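Local coordinates for protein OS-9 homolog (Saccharomyces cerevisiae, PDB 2YMA) that recognises N-glycans on misfolded glycoproteins in the endoplasmic reticulum lumen and targets them for degradation, forming homodimers through the domain described here, at residues G22-R27 against K36-D41; S72-H77 against L130-G135; V86-V91 against F120-D125. One frame throughout, in Å; residues are numbered along the deposited sequence.

In the fold
Read from the N terminus, interaction 1 comes first and closes the short loop of the hairpin formed by strands 23-28 and 36-39. After helix 52-67 the chain makes the loop 72-77, which opens interaction 2; its partner, 130-135, arrives only near the C-terminal end of the modelled chain. Interaction 3 is nested inside that long loop, where strand 84-92 meets the segment 120-125 that follows strand 112-117. All three reach one mixed sheet. Strand 84-92 joins them: E90 O probably accepts a hydrogen bond from L37 N of interaction 1, and V86 pairs with L130 and S131 of interaction 2. Interactions 2 and 3 also touch the second subunit of the dimer.

Interaction 1 (G22-R27 against K36-D41)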
loop_
_atom_site.group_PDB
_atom_site.type_symbol
_atom_site.label_atom_id
_atom_site.label_comp_id
_atom_site.label_asym_id
_atom_site.label_seq_id
_atom_site.Cartn_x
_atom_site.Cartn_y
_atom_site.Cartn_z
ATOM N N GLY A 22 1.087 -13.060 -20.892
ATOM C CA GLY A 22 -0.162 -12.345 -21.123
ATOM C C GLY A 22 -0.370 -11.113 -20.250
ATOM O O GLY A 22 -1.507 -10.688 -20.033
ATOM N N ILE A 23 0.720 -10.532 -19.751
ATOM C CA ILE A 23 0.631 -9.366 -18.871
ATOM C C ILE A 23 1.360 -8.171 -19.474
ATOM O O ILE A 23 2.469 -8.306 -19.996
ATOM C CB ILE A 23 1.207 -9.684 -17.467
ATOM C CG1 ILE A 23 0.496 -10.896 -16.872
ATOM C CG2 ILE A 23 1.091 -8.487 -16.545
ATOM C CD1 ILE A 23 1.070 -11.367 -15.548
ATOM N N TYR A 24 0.740 -7.001 -19.405
ATOM C CA TYR A 24 1.361 -5.790 -19.934
ATOM C C TYR A 24 1.514 -4.686 -18.908
ATOM O O TYR A 24 0.598 -4.411 -18.127
ATOM C CB TYR A 24 0.545 -5.238 -21.092
ATOM C CG TYR A 24 0.652 -6.060 -22.337
ATOM C CD1 TYR A 24 -0.190 -7.158 -22.541
ATOM C CD2 TYR A 24 1.600 -5.748 -23.320
ATOM C CE1 TYR A 24 -0.094 -7.941 -23.699
ATOM C CE2 TYR A 24 1.706 -6.512 -24.478
ATOM C CZ TYR A 24 0.853 -7.606 -24.666
ATOM O OH TYR A 24 0.950 -8.360 -25.818
ATOM N N PHE A 25 2.673 -4.040 -18.934
ATOM C CA PHE A 25 2.880 -2.818 -18.168
ATOM C C PHE A 25 2.260 -1.660 -18.961
ATOM O O PHE A 25 2.623 -1.413 -20.118
ATOM C CB PHE A 25 4.387 -2.587 -17.941
ATOM C CG PHE A 25 4.709 -1.485 -16.961
ATOM C CD1 PHE A 25 4.817 -1.755 -15.602
ATOM C CD2 PHE A 25 4.926 -0.188 -17.400
ATOM C CE1 PHE A 25 5.127 -0.743 -14.689
ATOM C CE2 PHE A 25 5.240 0.824 -16.501
ATOM C CZ PHE A 25 5.340 0.547 -15.146
ATOM N N LEU A 26 1.324 -0.951 -18.347
ATOM C CA LEU A 26 0.717 0.214 -18.993
ATOM C C LEU A 26 1.323 1.486 -18.441
ATOM O O LEU A 26 1.092 1.857 -17.280
ATOM C CB LEU A 26 -0.799 0.236 -18.773
ATOM C CG LEU A 26 -1.509 -0.929 -19.456
ATOM C CD1 LEU A 26 -3.028 -0.834 -19.328
ATOM C CD2 LEU A 26 -1.098 -0.940 -20.902
ATOM N N ARG A 27 2.110 2.154 -19.268
ATOM C CA ARG A 27 2.718 3.392 -18.841
ATOM C C ARG A 27 2.004 4.572 -19.442
ATOM O O ARG A 27 2.020 4.762 -20.653
ATOM C CB ARG A 27 4.184 3.477 -19.235
ATOM C CG ARG A 27 4.659 4.917 -19.139
ATOM C CD ARG A 27 5.969 5.056 -18.413
ATOM N NE ARG A 27 5.963 4.523 -17.051
ATOM C CZ ARG A 27 7.071 4.113 -16.439
ATOM N NH1 ARG A 27 8.234 4.173 -17.094
ATOM N NH2 ARG A 27 7.033 3.642 -15.197
ATOM N N LYS A 36 -0.292 1.109 -14.609
ATOM C CA LYS A 36 -1.289 0.057 -14.432
ATOM C C LYS A 36 -0.711 -1.228 -14.991
ATOM O O LYS A 36 0.301 -1.202 -15.695
ATOM C CB LYS A 36 -2.529 0.321 -15.287
ATOM C CG LYS A 36 -3.553 1.272 -14.766
ATOM C CD LYS A 36 -4.762 1.199 -15.699
ATOM C CE LYS A 36 -5.900 2.072 -15.219
ATOM N NZ LYS A 36 -7.034 2.031 -16.173
ATOM N N LEU A 37 -1.392 -2.341 -14.728
ATOM C CA LEU A 37 -1.073 -3.618 -15.363
ATOM C C LEU A 37 -2.295 -4.145 -16.113
ATOM O O LEU A 37 -3.436 -4.015 -15.647
ATOM C CB LEU A 37 -0.639 -4.665 -14.329
ATOM C CG LEU A 37 0.638 -4.366 -13.546
ATOM C CD1 LEU A 37 0.838 -5.370 -12.426
ATOM C CD2 LEU A 37 1.866 -4.257 -14.455
ATOM N N MET A 38 -2.060 -4.758 -17.267
ATOM C CA MET A 38 -3.165 -5.297 -18.056
ATOM C C MET A 38 -3.010 -6.774 -18.386
ATOM O O MET A 38 -2.009 -7.200 -18.981
ATOM C CB MET A 38 -3.352 -4.517 -19.352
ATOM C CG MET A 38 -4.495 -5.063 -20.190
ATOM S SD MET A 38 -4.685 -4.192 -21.755
ATOM C CE MET A 38 -3.144 -4.621 -22.577
ATOM N N VAL A 39 -4.026 -7.545 -18.019
ATOM C CA VAL A 39 -4.019 -8.979 -18.262
ATOM C C VAL A 39 -4.778 -9.268 -19.544
ATOM O O VAL A 39 -5.905 -8.803 -19.719
ATOM C CB VAL A 39 -4.649 -9.752 -17.086
ATOM C CG1 VAL A 39 -4.686 -11.241 -17.382
ATOM C CG2 VAL A 39 -3.853 -9.488 -15.818
ATOM N N THR A 40 -4.152 -10.014 -20.449
ATOM C CA THR A 40 -4.774 -10.375 -21.726
ATOM C C THR A 40 -4.981 -11.886 -21.813
ATOM O O THR A 40 -5.633 -12.384 -22.724
ATOM C CB THR A 40 -3.933 -9.893 -22.925
ATOM O OG1 THR A 40 -2.653 -10.538 -22.905
ATOM C CG2 THR A 40 -3.716 -8.381 -22.847
ATOM N N ASP A 41 -4.443 -12.604 -20.832
ATOM C CA ASP A 41 -4.511 -14.063 -20.777
ATOM C C ASP A 41 -5.912 -14.547 -20.383
ATOM O O ASP A 41 -6.433 -14.167 -19.336
ATOM C CB ASP A 41 -3.478 -14.560 -19.759
ATOM C CG ASP A 41 -3.264 -16.061 -19.805
ATOM O OD1 ASP A 41 -4.120 -16.789 -20.363
ATOM O OD2 ASP A 41 -2.228 -16.510 -19.262
#
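The Y24 ring lies side by side with M38, both side chains pointing the same way, and its CD1 meets the methyl M38 CE at 3.9 Å. M38 reaches it through a bend at its last torsion (chi3 65°), which brings CE back beside the ring. The T40 side chain crosses that of Y24 at about a right angle: its CG2 is 3.7 Å from Y24 CD1, while its OG1 sits at the ring edge. On the same face of the hairpin, L26 crosses M38 at a slant, with CD1 3.7 Å from M38 CB. On the other face, L37 CD2 approaches F25 CD1 at 4.0 Å.

The strands run antiparallel. Y24 with M38 and L26 with K36 are hydrogen-bonded pairs, I23 with V39 and F25 with L37 non-hydrogen-bonded ones. Where the pairing ends, G22 O is gripped twice by T40: the backbone N donates at 2.8 Å in a nearly straight bond (171°), and OG1 donates at 3.1 Å from above the carbonyl plane.

Strand 23-28 is flanked by strand 14-20, and strand 36-39 by the parallel strand 84-92. I23, F25 and V39 pack on helix 52-67, whereas L26 meets Y14 and P16 of strand 14-20.

Interaction 2 (S72-H77 against L130-G135); sequences SLPNGH and LSYKIG
A type I beta turn from L73 to G76, closed by G76 N donating to L73 O and backed by a bond from L73 N to H77 O, brings its first residue up to the end of strand 129-133, with L73 CA 7.6 Å from Y132 CA. The two methyls of L73 divide the contact: CD2 touches Y132 CB at 3.9 Å, and CD1 lies 3.7 Å from I134 CG1. P74 slides past the tyrosine in the opposite direction and sets its CD over one face of the ring, 4.0 Å from the Y132 ring centroid and 28° off the normal, a CH-pi contact. P74 CG adds a touch on Y132 CE1 at 3.6 Å.

Overlapping the end of the beta turn is an Asx turn, N75 to H77, in which N75 OD1 accepts from H77 N at 2.8 Å, the donor standing well above the amide plane. N75 and I134 reach toward each other tip to tip, ND2 to CD1. The loop packs on Y132 and F129 of strand 129-133, which lies at the dimer interface: the Y132 ring also meets that of F115 of the second subunit, and K133 forms a salt bridge with E113 of that subunit. L73 and P74 both reach F129, one strand residue before the classic bulge at L130 and S131 opposite V86.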
loop_
_atom_site.group_PDB
_atom_site.type_symbol
_atom_site.label_atom_id
_atom_site.label_comp_id
_atom_site.label_asym_id
_atom_site.label_seq_id
_atom_site.Cartn_x
_atom_site.Cartn_y
_atom_site.Cartn_z
ATOM N N SER A 72 10.439 3.825 -10.993
ATOM C CA SER A 72 11.311 4.671 -10.210
ATOM C C SER A 72 10.578 5.154 -8.956
ATOM O O SER A 72 9.348 5.334 -8.958
ATOM C CB SER A 72 11.767 5.861 -11.049
ATOM O OG SER A 72 10.663 6.673 -11.407
ATOM N N LEU A 73 11.355 5.349 -7.896
ATOM C CA LEU A 73 10.871 5.860 -6.621
ATOM C C LEU A 73 10.346 7.280 -6.749
ATOM O O LEU A 73 10.570 7.957 -7.755
ATOM C CB LEU A 73 11.999 5.811 -5.586
ATOM C CG LEU A 73 12.598 4.409 -5.438
ATOM C CD1 LEU A 73 13.844 4.435 -4.572
ATOM C CD2 LEU A 73 11.541 3.440 -4.878
ATOM N N PRO A 74 9.613 7.729 -5.735
ATOM C CA PRO A 74 9.052 9.079 -5.756
ATOM C C PRO A 74 10.136 10.152 -5.751
ATOM O O PRO A 74 9.859 11.272 -6.165
ATOM C CB PRO A 74 8.226 9.128 -4.475
ATOM C CG PRO A 74 7.869 7.715 -4.212
ATOM C CD PRO A 74 9.060 6.916 -4.642
ATOM N N ASN A 75 11.341 9.824 -5.299
ATOM C CA ASN A 75 12.452 10.767 -5.414
ATOM C C ASN A 75 12.998 10.890 -6.842
ATOM O O ASN A 75 13.875 11.701 -7.099
ATOM C CB ASN A 75 13.592 10.400 -4.461
ATOM C CG ASN A 75 14.236 9.081 -4.811
ATOM O OD1 ASN A 75 13.745 8.346 -5.677
ATOM N ND2 ASN A 75 15.337 8.761 -4.133
ATOM N N GLY A 76 12.488 10.085 -7.766
ATOM C CA GLY A 76 12.955 10.137 -9.141
ATOM C C GLY A 76 14.051 9.124 -9.429
ATOM O O GLY A 76 14.423 8.918 -10.581
ATOM N N HIS A 77 14.568 8.488 -8.380
ATOM C CA HIS A 77 15.590 7.456 -8.532
ATOM C C HIS A 77 15.000 6.127 -8.983
ATOM O O HIS A 77 13.992 5.679 -8.436
ATOM C CB HIS A 77 16.357 7.251 -7.225
ATOM C CG HIS A 77 17.425 8.274 -6.987
ATOM N ND1 HIS A 77 18.184 8.807 -8.004
ATOM C CD2 HIS A 77 17.854 8.869 -5.846
ATOM C CE1 HIS A 77 19.036 9.684 -7.504
ATOM N NE2 HIS A 77 18.856 9.741 -6.196
ATOM N N LEU A 130 3.244 3.086 -1.773
ATOM C CA LEU A 130 2.750 3.343 -0.434
ATOM C C LEU A 130 3.957 3.699 0.443
ATOM O O LEU A 130 3.902 4.627 1.255
ATOM C CB LEU A 130 2.026 2.111 0.110
ATOM C CG LEU A 130 1.628 2.183 1.582
ATOM C CD1 LEU A 130 0.736 3.392 1.825
ATOM C CD2 LEU A 130 0.955 0.901 2.007
ATOM N N SER A 131 5.056 2.975 0.244
ATOM C CA SER A 131 6.255 3.179 1.031
ATOM C C SER A 131 7.489 2.643 0.299
ATOM O O SER A 131 7.376 1.837 -0.628
ATOM C CB SER A 131 6.107 2.504 2.406
ATOM O OG SER A 131 6.372 1.108 2.351
ATOM N N TYR A 132 8.666 3.090 0.727
ATOM C CA TYR A 132 9.920 2.592 0.170
ATOM C C TYR A 132 11.086 2.837 1.120
ATOM O O TYR A 132 10.976 3.586 2.084
ATOM C CB TYR A 132 10.213 3.239 -1.187
ATOM C CG TYR A 132 10.354 4.730 -1.106
ATOM C CD1 TYR A 132 9.238 5.555 -1.158
ATOM C CD2 TYR A 132 11.601 5.318 -0.963
ATOM C CE1 TYR A 132 9.367 6.927 -1.080
ATOM C CE2 TYR A 132 11.738 6.683 -0.887
ATOM C CZ TYR A 132 10.622 7.483 -0.946
ATOM O OH TYR A 132 10.767 8.849 -0.866
ATOM N N LYS A 133 12.210 2.206 0.826
ATOM C CA LYS A 133 13.392 2.328 1.655
ATOM C C LYS A 133 14.626 2.107 0.796
ATOM O O LYS A 133 14.854 1.000 0.308
ATOM C CB LYS A 133 13.347 1.299 2.781
ATOM C CG LYS A 133 14.585 1.297 3.670
ATOM C CD LYS A 133 14.581 0.080 4.584
ATOM C CE LYS A 133 15.644 0.174 5.674
ATOM N NZ LYS A 133 15.244 1.097 6.773
ATOM N N ILE A 134 15.412 3.162 0.602
ATOM C CA ILE A 134 16.595 3.086 -0.248
ATOM C C ILE A 134 17.724 2.401 0.505
ATOM O O ILE A 134 18.161 2.881 1.549
ATOM C CB ILE A 134 17.017 4.479 -0.758
ATOM C CG1 ILE A 134 15.881 5.090 -1.583
ATOM C CG2 ILE A 134 18.276 4.383 -1.598
ATOM C CD1 ILE A 134 16.293 6.260 -2.450
ATOM N N GLY A 135 18.170 1.258 -0.014
ATOM C CA GLY A 135 19.154 0.444 0.680
ATOM C C GLY A 135 20.567 0.550 0.132
ATOM O O GLY A 135 20.931 1.552 -0.485
#

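Interaction 3 (V86-V91 against F120-D125)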
loop_
_atom_site.group_PDB
_atom_site.type_symbol
_atom_site.label_atom_id
_atom_site.label_comp_id
_atom_site.label_asym_id
_atom_site.label_seq_id
_atom_site.Cartn_x
_atom_site.Cartn_y
_atom_site.Cartn_z
ATOM N N VAL A 86 6.767 -0.998 -0.932
ATOM C CA VAL A 86 5.436 -1.502 -1.184
ATOM C C VAL A 86 4.874 -0.727 -2.370
ATOM O O VAL A 86 4.664 0.495 -2.298
ATOM C CB VAL A 86 4.493 -1.357 0.033
ATOM C CG1 VAL A 86 3.070 -1.719 -0.372
ATOM C CG2 VAL A 86 4.952 -2.252 1.140
ATOM N N TRP A 87 4.653 -1.452 -3.462
ATOM C CA TRP A 87 4.266 -0.862 -4.738
ATOM C C TRP A 87 2.911 -1.445 -5.129
ATOM O O TRP A 87 2.702 -2.658 -5.024
ATOM C CB TRP A 87 5.346 -1.182 -5.789
ATOM C CG TRP A 87 5.104 -0.627 -7.190
ATOM C CD1 TRP A 87 5.459 0.618 -7.664
ATOM C CD2 TRP A 87 4.485 -1.306 -8.292
ATOM N NE1 TRP A 87 5.093 0.745 -8.985
ATOM C CE2 TRP A 87 4.495 -0.416 -9.395
ATOM C CE3 TRP A 87 3.924 -2.583 -8.457
ATOM C CZ2 TRP A 87 3.959 -0.760 -10.642
ATOM C CZ3 TRP A 87 3.396 -2.926 -9.702
ATOM C CH2 TRP A 87 3.414 -2.016 -10.774
ATOM N N LEU A 88 1.986 -0.592 -5.560
ATOM C CA LEU A 88 0.616 -1.026 -5.859
ATOM C C LEU A 88 0.218 -0.599 -7.248
ATOM O O LEU A 88 0.602 0.474 -7.704
ATOM C CB LEU A 88 -0.410 -0.355 -4.933
ATOM C CG LEU A 88 -0.372 -0.258 -3.423
ATOM C CD1 LEU A 88 0.847 0.527 -2.965
ATOM C CD2 LEU A 88 -1.653 0.446 -3.008
ATOM N N ALA A 89 -0.621 -1.402 -7.886
ATOM C CA ALA A 89 -1.141 -1.065 -9.202
ATOM C C ALA A 89 -2.470 -1.759 -9.450
ATOM O O ALA A 89 -2.679 -2.910 -9.025
ATOM C CB ALA A 89 -0.124 -1.446 -10.288
ATOM N N GLU A 90 -3.379 -1.049 -10.117
ATOM C CA GLU A 90 -4.611 -1.661 -10.591
ATOM C C GLU A 90 -4.268 -2.675 -11.670
ATOM O O GLU A 90 -3.399 -2.440 -12.524
ATOM C CB GLU A 90 -5.566 -0.623 -11.188
ATOM C CG GLU A 90 -6.040 0.453 -10.231
ATOM C CD GLU A 90 -7.095 1.353 -10.858
ATOM O OE1 GLU A 90 -7.645 0.984 -11.921
ATOM O OE2 GLU A 90 -7.379 2.429 -10.288
ATOM N N VAL A 91 -4.946 -3.811 -11.622
ATOM C CA VAL A 91 -4.886 -4.773 -12.706
ATOM C C VAL A 91 -6.200 -4.678 -13.473
ATOM O O VAL A 91 -7.280 -4.899 -12.911
ATOM C CB VAL A 91 -4.656 -6.196 -12.178
ATOM C CG1 VAL A 91 -4.771 -7.201 -13.298
ATOM C CG2 VAL A 91 -3.291 -6.287 -11.494
ATOM N N PHE A 120 -9.398 -3.568 -2.559
ATOM C CA PHE A 120 -8.666 -2.330 -2.364
ATOM C C PHE A 120 -8.778 -1.380 -3.558
ATOM O O PHE A 120 -8.248 -1.641 -4.633
ATOM C CB PHE A 120 -7.200 -2.585 -2.030
ATOM C CG PHE A 120 -6.517 -1.382 -1.465
ATOM C CD1 PHE A 120 -6.017 -0.401 -2.302
ATOM C CD2 PHE A 120 -6.429 -1.205 -0.093
ATOM C CE1 PHE A 120 -5.411 0.719 -1.783
ATOM C CE2 PHE A 120 -5.819 -0.090 0.436
ATOM C CZ PHE A 120 -5.307 0.876 -0.410
ATOM N N THR A 121 -9.467 -0.269 -3.348
ATOM C CA THR A 121 -9.668 0.712 -4.394
ATOM C C THR A 121 -8.696 1.875 -4.213
ATOM O O THR A 121 -8.440 2.330 -3.097
ATOM C CB THR A 121 -11.118 1.256 -4.390
ATOM O OG1 THR A 121 -11.365 1.929 -3.156
ATOM C CG2 THR A 121 -12.137 0.124 -4.557
ATOM N N PHE A 122 -8.158 2.346 -5.328
ATOM C CA PHE A 122 -7.277 3.501 -5.344
ATOM C C PHE A 122 -8.038 4.816 -5.297
ATOM O O PHE A 122 -9.098 4.963 -5.907
ATOM C CB PHE A 122 -6.449 3.500 -6.625
ATOM C CG PHE A 122 -5.100 2.869 -6.485
ATOM C CD1 PHE A 122 -4.064 3.570 -5.898
ATOM C CD2 PHE A 122 -4.859 1.590 -6.960
ATOM C CE1 PHE A 122 -2.810 3.009 -5.778
ATOM C CE2 PHE A 122 -3.601 1.023 -6.845
ATOM C CZ PHE A 122 -2.578 1.738 -6.254
ATOM N N ASN A 123 -7.484 5.777 -4.570
ATOM C CA ASN A 123 -7.923 7.156 -4.695
ATOM C C ASN A 123 -7.265 7.803 -5.916
ATOM O O ASN A 123 -6.120 7.472 -6.280
ATOM C CB ASN A 123 -7.582 7.948 -3.438
ATOM C CG ASN A 123 -8.666 8.930 -3.073
ATOM O OD1 ASN A 123 -9.776 8.861 -3.597
ATOM N ND2 ASN A 123 -8.357 9.846 -2.168
ATOM N N GLU A 124 -7.987 8.731 -6.538
ATOM C CA GLU A 124 -7.546 9.340 -7.788
ATOM C C GLU A 124 -6.122 9.884 -7.684
ATOM O O GLU A 124 -5.335 9.761 -8.619
ATOM C CB GLU A 124 -8.511 10.453 -8.221
ATOM N N ASP A 125 -5.790 10.455 -6.531
ATOM C CA ASP A 125 -4.516 11.143 -6.355
ATOM C C ASP A 125 -3.366 10.290 -5.796
ATOM O O ASP A 125 -2.283 10.811 -5.536
ATOM C CB ASP A 125 -4.695 12.429 -5.530
ATOM C CG ASP A 125 -5.327 12.179 -4.175
ATOM O OD1 ASP A 125 -6.292 11.388 -4.094
ATOM O OD2 ASP A 125 -4.856 12.782 -3.189
HETATM O O HOH W 1 -9.097 1.367 -7.748
#
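Two phenylalanine rings, F120 and F122, reach strand 84-92 from the segment 120-125, and L88 and E90 approach the F122 ring obliquely. The F122 ring does most of the touching. Its CZ points into L88, 3.3 Å from L88 CB and 3.6 Å from L88 CD2, while its CD2 meets E90 CG at 3.7 Å. The ring spans L88 and E90, two residues apart on the strand, with A89 C between them near F122 CE2. F120 adds a lighter touch, its CE1 4.0 Å from L88 CD2.

E90 is extended beyond CG (chi2 -174°), which takes CD outward, and the side chain crosses that of F122 obliquely; its carboxylate is inclined 34° to the ring plane. A water spans the polar side of the contact, accepting from F122 N at 2.8 Å and donating weakly to E90 OE2 at 3.2 Å. The same OE2 forms a salt bridge with R34, which also donates to N123 O and touches the F122 side chain, so one arginine joins strand and loop.

Strand 84-92 lies inside the mixed sheet of the dimerization domain. It pairs with 98-106 along one edge, and along the other with 129-133 in its first half and the parallel strand 36-39 in its second. Strand and loop both meet the dimer partner: L88 packs on L130 of the second subunit and, from the loop, F120 on N126 of that subunit, while T121 OG1 and N123 ND2 exchange hydrogen bonds with N123 ND2 and T121 OG1 of the second subunit.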